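Local coordinates for beta-xylanase (Roseburia intestinalis L1-82, PDB 6SGF), which binds xylan with low affinity, as the CBM86 carbohydrate-binding module of a longer enzyme that probably hydrolyses internal xylan linkages, at residues L32-Q37 with I109-D114; W18-Y23 with Y38-W43. All blocks are in the same frame, centred on the assembly; numbering follows the deposited sequence.

Contact 1. Residues L32-Q37 with I109-D114; sequences LSFAKQ and IMITED. With XYP (beta-D-xylopyranose), chain H.
Ile111 lays its CG2 methyl squarely on one face of the Phe34 ring, 3.5 Å from the ring centroid and only 13° off the normal, which makes this a clean CH-pi contact. CG2 of Ile111 lies anti to its own carbonyl carbon, beside the backbone N, and from there reaches the ring face. The two side chains run antiparallel as they pass, and CD1 of Ile111 sits by Phe34 CB and 3.4 Å from Lys36 O. Ile109 meets the same ring differently: its side chain crosses Phe34 at about a right angle, and CG2 approaches the ring atom CZ at 4.0 Å. Further in, the methyls Leu32 CD1 and Ile109 CD1 touch at 4.2 Å.

Where the chains reach the surface, polar contacts take over. Gln37 stretches an extended side chain across the backbone of the 109-114 segment, and NE2 donates to Thr112 O (2.9 Å, 163°) with that oxygen close to the amide plane. The CA of Gln37 also makes a CA-H...O contact of 3.3 Å with Glu113 O. A water links Gln37 N and Lys36 NZ to Asp114 O. Met110 faces the other way, its SD 3.2 Å from O3 of the bound xylose.

Leu32 and Phe34 come from strand 29-34, which pairs with strand 119-130 in one sheet, while Ile109 lies on strand 103-110 of the other, between strands 40-50 and 68-73. The apolar half therefore packs sheet against sheet, with Val121 and Leu123 of strand 119-130 and Trp43 of strand 40-50 around it.

Contact 2. Residues W18-Y23 with Y38-W43; sequences WGDADY and YNQVKW. With XYP (beta-D-xylopyranose), chain H; XYP (beta-D-xylopyranose), chain C; XYP (beta-D-xylopyranose), chain D.
Gln40 O is approached by two successive amides of the 18-23 segment. Ala21 N gives it a straight bond (3.3 Å, 175°) from above the carbonyl plane, while Asp20 N makes a weak one. Asp20 returns the favour through its side chain: with CG set between the backbone N and the carbonyl carbon (chi1 51°), OD1 accepts Gln40 N at 2.8 Å, nearly along the C-O axis of the carboxylate. OD2 takes a water that also bonds to Tyr38 O and Gln40 NE2. The carboxylate thus fixes both the start of strand 40-50 and, through water, the Gln40 amide.

That amide is held at each end. NE2 also donates to O2 of the bound xylose that lies over Tyr38 (3.0 Å, 169°), and OE1 accepts Lys71 NZ, so its flip is set. The six-membered edge of the Trp18 indole brings CZ3 to 3.8 Å from Gln40 CG, with ring and amide planes almost perpendicular. Asn39 crosses Asp20 without bonding to it; its OD1 instead accepts Lys36 N and Ala35 N.

Further along, Trp18 and Lys42 form an antiparallel hydrogen-bonded pair, Lys42 N to Trp18 O being the firm bond (2.8 Å) and the reverse one weak. Gly19 and Val41 form the adjacent, non-hydrogen-bonded pair, and Val41 CG2 packs on Ala21 CB at 3.7 Å and lies near Tyr23 CD2.

Tyr38 sets one ring face beneath the same xylose, whose C5 lies 4.0 Å above the ring plane over its centre, and CE1 comes within 3.7 Å of C5 in the next sugar. An aromatic ring against the sugars beside an amide gripping a hydroxyl is a familiar pairing in carbohydrate-binding modules, here forming part of the xylan site on a beta-sandwich.

Overall arrangement
Both contacts are partly buried and lie side by side, their centres about 8 Å apart, with segments alternating along the chain. Contact 1 bridges the two sheets through the apolar interior and turns polar only in its loops; contact 2 mostly zips an outermost strand, 15-19, to 40-50 within one sheet, using backbone bonds and a carboxylate. Backbone bonds tie them together: Ser33 O with Asp22 N, and Ile111 O with Tyr38 N, both probable. Each also reaches the bound xylan fragment. Contact 1 contributes Met110 and Thr112, contact 2 Tyr38 and Gln40, while Lys71, Asp78 and Tyr86 complete the pocket.

Contact 1. Residues L32-Q37 with I109-D114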
ATOM      1  N   LEU B  32      -5.849  13.657  -4.627  1.00 15.54           N
ATOM      2  CA  LEU B  32      -5.792  14.462  -5.829  1.00 15.97           C
ATOM      3  C   LEU B  32      -7.109  15.190  -6.052  1.00 19.32           C
ATOM      4  O   LEU B  32      -8.194  14.664  -5.745  1.00 15.96           O
ATOM      5  CB  LEU B  32      -5.479  13.600  -7.062  1.00 17.79           C
ATOM      6  CG  LEU B  32      -4.366  12.567  -6.922  1.00 25.32           C
ATOM      7  CD1 LEU B  32      -4.319  11.731  -8.208  1.00 31.21           C
ATOM      8  CD2 LEU B  32      -3.032  13.187  -6.605  1.00 19.39           C
ATOM      9  N   SER B  33      -6.993  16.402  -6.604  1.00 17.28           N
ATOM     10  CA  SER B  33      -8.140  17.195  -7.007  1.00 20.22           C
ATOM     11  C   SER B  33      -7.886  17.773  -8.397  1.00 21.43           C
ATOM     12  O   SER B  33      -6.827  18.348  -8.651  1.00 20.52           O
ATOM     13  CB  SER B  33      -8.418  18.326  -6.006  1.00 23.79           C
ATOM     14  OG  SER B  33      -9.740  18.759  -6.194  1.00 34.56           O
ATOM     15  N   PHE B  34      -8.875  17.655  -9.270  1.00 22.52           N
ATOM     16  CA  PHE B  34      -8.708  18.062 -10.660  1.00 16.77           C
ATOM     17  C   PHE B  34      -9.680  19.190 -10.981  1.00 23.02           C
ATOM     18  O   PHE B  34     -10.886  19.065 -10.750  1.00 26.07           O
ATOM     19  CB  PHE B  34      -8.972  16.926 -11.627  1.00 20.74           C
ATOM     20  CG  PHE B  34      -8.231  15.670 -11.332  1.00 17.18           C
ATOM     21  CD1 PHE B  34      -8.827  14.687 -10.552  1.00 20.72           C
ATOM     22  CD2 PHE B  34      -6.997  15.439 -11.884  1.00 18.15           C
ATOM     23  CE1 PHE B  34      -8.163  13.504 -10.284  1.00 20.05           C
ATOM     24  CE2 PHE B  34      -6.328  14.246 -11.650  1.00 20.31           C
ATOM     25  CZ  PHE B  34      -6.934  13.271 -10.853  1.00 16.87           C
ATOM     26  N   ALA B  35      -9.164  20.276 -11.522  1.00 21.97           N
ATOM     27  CA  ALA B  35      -9.992  21.426 -11.828  1.00 22.33           C
ATOM     28  C   ALA B  35     -10.333  21.556 -13.304  1.00 26.65           C
ATOM     29  O   ALA B  35     -11.377  22.134 -13.633  1.00 26.61           O
ATOM     30  CB  ALA B  35      -9.259  22.691 -11.368  1.00 28.40           C
ATOM     31  N   LYS B  36      -9.494  21.036 -14.179  1.00 20.41           N
ATOM     32  CA  LYS B  36      -9.751  21.186 -15.615  1.00 19.08           C
ATOM     33  C   LYS B  36      -9.518  19.870 -16.334  1.00 22.12           C
ATOM     34  O   LYS B  36      -8.832  19.015 -15.824  1.00 18.64           O
ATOM     35  CB  LYS B  36      -8.837  22.242 -16.222  1.00 29.42           C
ATOM     36  CG  LYS B  36      -9.404  22.956 -17.431  1.00 42.92           C
ATOM     37  CD  LYS B  36      -8.735  22.681 -18.765  1.00 49.56           C
ATOM     38  CE  LYS B  36      -9.399  23.422 -19.919  1.00 53.58           C
ATOM     39  NZ  LYS B  36     -10.746  22.919 -20.248  1.00 54.09           N
ATOM     40  N   GLN B  37     -10.068  19.766 -17.534  1.00 21.42           N
ATOM     41  CA  GLN B  37      -9.902  18.604 -18.410  1.00 24.17           C
ATOM     42  C   GLN B  37      -8.405  18.376 -18.621  1.00 22.94           C
ATOM     43  O   GLN B  37      -7.683  19.299 -18.861  1.00 19.39           O
ATOM     44  CB  GLN B  37     -10.583  18.815 -19.764  1.00 18.97           C
ATOM     45  CG  GLN B  37     -10.733  17.540 -20.555  1.00 24.03           C
ATOM     46  CD  GLN B  37     -11.448  17.712 -21.869  1.00 30.23           C
ATOM     47  OE1 GLN B  37     -11.351  18.745 -22.505  1.00 33.12           O
ATOM     48  NE2 GLN B  37     -12.171  16.697 -22.265  1.00 24.68           N
ATOM     49  N   ILE B 109      -1.925   9.571 -13.375  1.00 13.72           N
ATOM     50  CA  ILE B 109      -3.379   9.581 -13.312  1.00 12.51           C
ATOM     51  C   ILE B 109      -3.839  10.906 -13.894  1.00 14.91           C
ATOM     52  O   ILE B 109      -3.252  11.949 -13.579  1.00 15.96           O
ATOM     53  CB  ILE B 109      -3.918   9.419 -11.881  1.00 13.26           C
ATOM     54  CG1 ILE B 109      -3.515   8.056 -11.316  1.00 22.26           C
ATOM     55  CG2 ILE B 109      -5.455   9.659 -11.900  1.00 13.89           C
ATOM     56  CD1 ILE B 109      -3.978   7.859  -9.828  1.00 20.24           C
ATOM     57  N   MET B 110      -4.856  10.858 -14.756  1.00 12.27           N
ATOM     58  CA  MET B 110      -5.394  12.016 -15.461  1.00 15.04           C
ATOM     59  C   MET B 110      -6.921  11.914 -15.514  1.00 18.84           C
ATOM     60  O   MET B 110      -7.475  10.820 -15.441  1.00 13.92           O
ATOM     61  CB  MET B 110      -4.811  12.067 -16.887  1.00 16.54           C
ATOM     62  CG  MET B 110      -5.358  13.148 -17.763  1.00 16.82           C
ATOM     63  SD  MET B 110      -4.621  13.071 -19.432  1.00 17.61           S
ATOM     64  CE  MET B 110      -5.411  11.654 -20.173  1.00 15.50           C
ATOM     65  N   ILE B 111      -7.611  13.046 -15.665  1.00 15.69           N
ATOM     66  CA  ILE B 111      -9.054  13.025 -15.934  1.00 15.99           C
ATOM     67  C   ILE B 111      -9.318  13.508 -17.355  1.00 18.47           C
ATOM     68  O   ILE B 111      -8.614  14.380 -17.874  1.00 17.13           O
ATOM     69  CB  ILE B 111      -9.875  13.865 -14.929  1.00 14.05           C
ATOM     70  CG1 ILE B 111      -9.428  15.318 -14.910  1.00 16.40           C
ATOM     71  CG2 ILE B 111      -9.805  13.218 -13.544  1.00 20.27           C
ATOM     72  CD1 ILE B 111     -10.619  16.278 -14.767  1.00 25.89           C
ATOM     73  N   THR B 112     -10.360  12.947 -17.975  1.00 20.72           N
ATOM     74  CA  THR B 112     -10.798  13.392 -19.295  1.00 16.92           C
ATOM     75  C   THR B 112     -12.100  14.171 -19.247  1.00 22.76           C
ATOM     76  O   THR B 112     -12.567  14.645 -20.294  1.00 21.01           O
ATOM     77  CB  THR B 112     -10.981  12.211 -20.258  1.00 19.87           C
ATOM     78  OG1 THR B 112     -11.867  11.256 -19.682  1.00 20.98           O
ATOM     79  CG2 THR B 112      -9.654  11.531 -20.550  1.00 19.87           C
ATOM     80  N   GLU B 113     -12.708  14.321 -18.076  1.00 23.32           N
ATOM     81  CA  GLU B 113     -13.953  15.081 -17.974  1.00 21.48           C
ATOM     82  C   GLU B 113     -13.757  16.548 -18.369  1.00 24.65           C
ATOM     83  O   GLU B 113     -12.883  17.244 -17.835  1.00 23.64           O
ATOM     84  CB  GLU B 113     -14.466  14.989 -16.540  1.00 22.20           C
ATOM     85  CG  GLU B 113     -15.952  15.134 -16.327  1.00 41.88           C
ATOM     86  CD  GLU B 113     -16.729  13.942 -16.852  1.00 48.51           C
ATOM     87  OE1 GLU B 113     -16.782  12.873 -16.169  1.00 47.00           O
ATOM     88  OE2 GLU B 113     -17.289  14.094 -17.954  1.00 48.55           O
ATOM     89  N   ASP B 114     -14.627  17.038 -19.266  1.00 27.42           N
ATOM     90  CA  ASP B 114     -14.485  18.389 -19.818  1.00 28.04           C
ATOM     91  C   ASP B 114     -14.824  19.489 -18.806  1.00 26.85           C
ATOM     92  O   ASP B 114     -14.281  20.589 -18.913  1.00 27.69           O
ATOM     93  CB  ASP B 114     -15.287  18.523 -21.116  1.00 35.70           C
ATOM     94  CG  ASP B 114     -16.744  18.342 -20.914  1.00 35.96           C
ATOM     95  OD1 ASP B 114     -17.132  17.999 -19.782  1.00 41.80           O
ATOM     96  OD2 ASP B 114     -17.501  18.561 -21.880  1.00 51.06           O
TER
HETATM   97  C1  XYP H   2      -2.420  16.083 -22.517  1.00 22.39           C
HETATM   98  C2  XYP H   2      -2.348  14.689 -21.890  1.00 23.43           C
HETATM   99  C3  XYP H   2      -2.840  13.676 -22.865  1.00 17.42           C
HETATM  100  C4  XYP H   2      -4.162  14.066 -23.487  1.00 17.59           C
HETATM  101  C5  XYP H   2      -4.159  15.478 -24.091  1.00 20.01           C
HETATM  102  O2  XYP H   2      -1.011  14.470 -21.435  1.00 22.04           O
HETATM  103  O3  XYP H   2      -2.996  12.416 -22.152  1.00 18.14           O
HETATM  104  O4  XYP H   2      -4.433  13.093 -24.508  1.00 18.88           O
HETATM  105  O5  XYP H   2      -3.797  16.390 -23.005  1.00 20.90           O
HETATM  106  O   HOH W   1     -12.154  21.970 -18.353  1.00 26.59           O

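Contact 2. Residues W18-Y23 with Y38-W43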
ATOM      1  N   TRP B  18       5.661  15.801 -11.910  1.00 18.23           N
ATOM      2  CA  TRP B  18       4.976  16.881 -12.604  1.00 20.02           C
ATOM      3  C   TRP B  18       3.504  16.733 -12.286  1.00 18.46           C
ATOM      4  O   TRP B  18       3.001  15.613 -12.141  1.00 17.97           O
ATOM      5  CB  TRP B  18       5.203  16.813 -14.110  1.00 19.63           C
ATOM      6  CG  TRP B  18       4.730  17.982 -14.926  1.00 22.85           C
ATOM      7  CD1 TRP B  18       5.481  19.072 -15.302  1.00 26.86           C
ATOM      8  CD2 TRP B  18       3.426  18.175 -15.516  1.00 18.55           C
ATOM      9  NE1 TRP B  18       4.733  19.921 -16.090  1.00 28.62           N
ATOM     10  CE2 TRP B  18       3.469  19.396 -16.240  1.00 21.94           C
ATOM     11  CE3 TRP B  18       2.246  17.450 -15.500  1.00 18.59           C
ATOM     12  CZ2 TRP B  18       2.364  19.906 -16.920  1.00 23.45           C
ATOM     13  CZ3 TRP B  18       1.147  17.944 -16.188  1.00 24.41           C
ATOM     14  CH2 TRP B  18       1.218  19.175 -16.896  1.00 20.29           C
ATOM     15  N   GLY B  19       2.828  17.844 -12.132  1.00 17.01           N
ATOM     16  CA  GLY B  19       1.398  17.762 -11.977  1.00 17.64           C
ATOM     17  C   GLY B  19       0.675  19.082 -12.050  1.00 19.16           C
ATOM     18  O   GLY B  19       1.009  20.013 -11.308  1.00 20.57           O
ATOM     19  N   ASP B  20      -0.343  19.185 -12.899  1.00 19.90           N
ATOM     20  CA  ASP B  20      -1.194  20.368 -12.846  1.00 17.62           C
ATOM     21  C   ASP B  20      -2.504  20.106 -12.105  1.00 24.39           C
ATOM     22  O   ASP B  20      -3.288  21.038 -11.883  1.00 23.86           O
ATOM     23  CB  ASP B  20      -1.484  20.914 -14.254  1.00 21.92           C
ATOM     24  CG  ASP B  20      -1.996  19.864 -15.235  1.00 21.20           C
ATOM     25  OD1 ASP B  20      -2.231  18.682 -14.873  1.00 27.15           O
ATOM     26  OD2 ASP B  20      -2.165  20.246 -16.419  1.00 23.96           O
ATOM     27  N   ALA B  21      -2.749  18.868 -11.689  1.00 20.64           N
ATOM     28  CA  ALA B  21      -3.743  18.631 -10.655  1.00 21.11           C
ATOM     29  C   ALA B  21      -3.211  19.114  -9.310  1.00 22.72           C
ATOM     30  O   ALA B  21      -2.015  19.360  -9.136  1.00 25.08           O
ATOM     31  CB  ALA B  21      -4.087  17.143 -10.576  1.00 24.26           C
ATOM     32  N   ASP B  22      -4.114  19.245  -8.346  1.00 19.17           N
ATOM     33  CA  ASP B  22      -3.735  19.519  -6.969  1.00 20.07           C
ATOM     34  C   ASP B  22      -3.473  18.196  -6.263  1.00 21.87           C
ATOM     35  O   ASP B  22      -4.248  17.253  -6.430  1.00 23.04           O
ATOM     36  CB  ASP B  22      -4.846  20.277  -6.280  1.00 20.61           C
ATOM     37  CG  ASP B  22      -4.355  21.126  -5.136  1.00 33.55           C
ATOM     38  OD1 ASP B  22      -3.165  21.092  -4.759  1.00 35.59           O
ATOM     39  OD2 ASP B  22      -5.179  21.872  -4.616  1.00 29.07           O
ATOM     40  N   TYR B  23      -2.360  18.109  -5.522  1.00 21.33           N
ATOM     41  CA  TYR B  23      -1.982  16.845  -4.884  1.00 19.66           C
ATOM     42  C   TYR B  23      -1.380  17.102  -3.510  1.00 21.80           C
ATOM     43  O   TYR B  23      -0.657  18.083  -3.299  1.00 18.23           O
ATOM     44  CB  TYR B  23      -0.978  16.060  -5.743  1.00 16.33           C
ATOM     45  CG  TYR B  23       0.177  16.892  -6.233  1.00 20.83           C
ATOM     46  CD1 TYR B  23       1.314  17.087  -5.455  1.00 21.19           C
ATOM     47  CD2 TYR B  23       0.138  17.487  -7.476  1.00 21.46           C
ATOM     48  CE1 TYR B  23       2.366  17.868  -5.904  1.00 24.19           C
ATOM     49  CE2 TYR B  23       1.179  18.268  -7.919  1.00 22.81           C
ATOM     50  CZ  TYR B  23       2.279  18.462  -7.140  1.00 23.48           C
ATOM     51  OH  TYR B  23       3.307  19.246  -7.621  1.00 22.88           O
ATOM     52  N   TYR B  38      -8.022  17.121 -18.530  1.00 19.11           N
ATOM     53  CA  TYR B  38      -6.674  16.609 -18.787  1.00 17.67           C
ATOM     54  C   TYR B  38      -5.685  16.992 -17.688  1.00 17.96           C
ATOM     55  O   TYR B  38      -4.491  16.656 -17.812  1.00 18.67           O
ATOM     56  CB  TYR B  38      -6.089  17.036 -20.156  1.00 19.24           C
ATOM     57  CG  TYR B  38      -6.947  16.546 -21.309  1.00 22.47           C
ATOM     58  CD1 TYR B  38      -7.410  15.244 -21.342  1.00 21.32           C
ATOM     59  CD2 TYR B  38      -7.314  17.391 -22.356  1.00 29.86           C
ATOM     60  CE1 TYR B  38      -8.229  14.791 -22.370  1.00 25.77           C
ATOM     61  CE2 TYR B  38      -8.136  16.931 -23.405  1.00 25.94           C
ATOM     62  CZ  TYR B  38      -8.576  15.631 -23.398  1.00 28.79           C
ATOM     63  OH  TYR B  38      -9.373  15.137 -24.410  1.00 27.42           O
ATOM     64  N   ASN B  39      -6.136  17.642 -16.608  1.00 18.53           N
ATOM     65  CA  ASN B  39      -5.321  17.777 -15.408  1.00 16.73           C
ATOM     66  C   ASN B  39      -4.839  16.385 -14.988  1.00 15.80           C
ATOM     67  O   ASN B  39      -5.569  15.393 -15.081  1.00 14.52           O
ATOM     68  CB  ASN B  39      -6.117  18.376 -14.232  1.00 18.30           C
ATOM     69  CG  ASN B  39      -6.106  19.921 -14.165  1.00 22.89           C
ATOM     70  OD1 ASN B  39      -6.692  20.489 -13.243  1.00 23.43           O
ATOM     71  ND2 ASN B  39      -5.470  20.581 -15.111  1.00 21.29           N
ATOM     72  N   GLN B  40      -3.620  16.319 -14.487  1.00 15.28           N
ATOM     73  CA  GLN B  40      -2.995  15.030 -14.235  1.00 17.29           C
ATOM     74  C   GLN B  40      -1.793  15.185 -13.304  1.00 17.67           C
ATOM     75  O   GLN B  40      -1.289  16.295 -13.050  1.00 15.13           O
ATOM     76  CB  GLN B  40      -2.561  14.370 -15.538  1.00 17.73           C
ATOM     77  CG  GLN B  40      -1.440  15.128 -16.189  1.00 20.28           C
ATOM     78  CD  GLN B  40      -1.100  14.583 -17.558  1.00 21.30           C
ATOM     79  OE1 GLN B  40      -0.709  13.422 -17.710  1.00 18.24           O
ATOM     80  NE2 GLN B  40      -1.254  15.416 -18.560  1.00 17.36           N
ATOM     81  N   VAL B  41      -1.328  14.030 -12.808  1.00 13.57           N
ATOM     82  CA  VAL B  41      -0.125  13.936 -11.988  1.00 12.84           C
ATOM     83  C   VAL B  41       0.741  12.844 -12.578  1.00 16.19           C
ATOM     84  O   VAL B  41       0.230  11.848 -13.105  1.00 15.87           O
ATOM     85  CB  VAL B  41      -0.440  13.622 -10.512  1.00 14.25           C
ATOM     86  CG1 VAL B  41       0.842  13.575  -9.674  1.00 18.84           C
ATOM     87  CG2 VAL B  41      -1.378  14.635  -9.956  1.00 19.51           C
ATOM     88  N   LYS B  42       2.046  13.046 -12.527  1.00 13.97           N
ATOM     89  CA  LYS B  42       3.023  12.064 -12.961  1.00 15.02           C
ATOM     90  C   LYS B  42       3.953  11.787 -11.789  1.00 16.82           C
ATOM     91  O   LYS B  42       4.468  12.727 -11.192  1.00 16.36           O
ATOM     92  CB  LYS B  42       3.821  12.566 -14.162  1.00 14.68           C
ATOM     93  CG  LYS B  42       4.978  11.652 -14.522  1.00 22.39           C
ATOM     94  CD  LYS B  42       5.792  12.231 -15.702  1.00 19.51           C
ATOM     95  CE  LYS B  42       6.934  11.340 -16.077  1.00 21.36           C
ATOM     96  NZ  LYS B  42       7.738  11.880 -17.226  1.00 28.27           N
ATOM     97  N   TRP B  43       4.134  10.508 -11.438  1.00 13.42           N
ATOM     98  CA  TRP B  43       5.023  10.117 -10.355  1.00 15.71           C
ATOM     99  C   TRP B  43       6.204   9.299 -10.875  1.00 18.00           C
ATOM    100  O   TRP B  43       6.021   8.372 -11.671  1.00 17.60           O
ATOM    101  CB  TRP B  43       4.314   9.265  -9.311  1.00 17.78           C
ATOM    102  CG  TRP B  43       3.223   9.853  -8.516  1.00 15.81           C
ATOM    103  CD1 TRP B  43       3.320  10.435  -7.284  1.00 16.90           C
ATOM    104  CD2 TRP B  43       1.841   9.842  -8.854  1.00 16.32           C
ATOM    105  NE1 TRP B  43       2.063  10.822  -6.846  1.00 19.06           N
ATOM    106  CE2 TRP B  43       1.143  10.457  -7.790  1.00 16.58           C
ATOM    107  CE3 TRP B  43       1.120   9.389  -9.968  1.00 15.50           C
ATOM    108  CZ2 TRP B  43      -0.228  10.605  -7.797  1.00 17.21           C
ATOM    109  CZ3 TRP B  43      -0.242   9.549  -9.978  1.00 16.58           C
ATOM    110  CH2 TRP B  43      -0.909  10.144  -8.898  1.00 19.57           C
TER
HETATM  111  C1  XYP H   2      -2.420  16.083 -22.517  1.00 22.39           C
HETATM  112  C2  XYP H   2      -2.348  14.689 -21.890  1.00 23.43           C
HETATM  113  C3  XYP H   2      -2.840  13.676 -22.865  1.00 17.42           C
HETATM  114  C4  XYP H   2      -4.162  14.066 -23.487  1.00 17.59           C
HETATM  115  C5  XYP H   2      -4.159  15.478 -24.091  1.00 20.01           C
HETATM  116  O2  XYP H   2      -1.011  14.470 -21.435  1.00 22.04           O
HETATM  117  O3  XYP H   2      -2.996  12.416 -22.152  1.00 18.14           O
HETATM  118  O4  XYP H   2      -4.433  13.093 -24.508  1.00 18.88           O
HETATM  119  O5  XYP H   2      -3.797  16.390 -23.005  1.00 20.90           O
HETATM  120  O1  XYP C   1      -0.036  21.902 -21.783  1.00 60.87           O
HETATM  121  C1  XYP C   1      -0.649  20.780 -21.297  1.00 45.04           C
HETATM  122  C2  XYP C   1      -2.087  20.717 -21.826  1.00 49.15           C
HETATM  123  C3  XYP C   1      -2.791  19.435 -21.550  1.00 39.21           C
HETATM  124  C4  XYP C   1      -1.827  18.353 -21.925  1.00 30.12           C
HETATM  125  C5  XYP C   1      -0.467  18.395 -21.223  1.00 40.10           C
HETATM  126  O2  XYP C   1      -2.791  21.796 -21.196  1.00 51.02           O
HETATM  127  O3  XYP C   1      -3.991  19.294 -22.379  1.00 40.62           O
HETATM  128  O4  XYP C   1      -2.439  17.126 -21.600  1.00 25.29           O
HETATM  129  O5  XYP C   1       0.226  19.620 -21.661  1.00 48.90           O
HETATM  130  C1  XYP D   3      -5.716  12.790 -24.917  1.00 20.58           C
HETATM  131  C2  XYP D   3      -5.695  11.963 -26.203  1.00 20.33           C
HETATM  132  C3  XYP D   3      -7.057  11.526 -26.623  1.00 23.62           C
HETATM  133  C4  XYP D   3      -7.714  10.830 -25.487  1.00 25.73           C
HETATM  134  C5  XYP D   3      -7.669  11.617 -24.171  1.00 20.94           C
HETATM  135  O2  XYP D   3      -5.133  12.728 -27.272  1.00 23.59           O
HETATM  136  O3  XYP D   3      -6.923  10.563 -27.690  1.00 21.05           O
HETATM  137  O4  XYP D   3      -9.108  10.647 -25.722  1.00 25.11           O
HETATM  138  O5  XYP D   3      -6.299  11.943 -23.815  1.00 20.21           O
HETATM  139  O   HOH W   2      -2.452  18.036 -18.201  1.00 22.75           O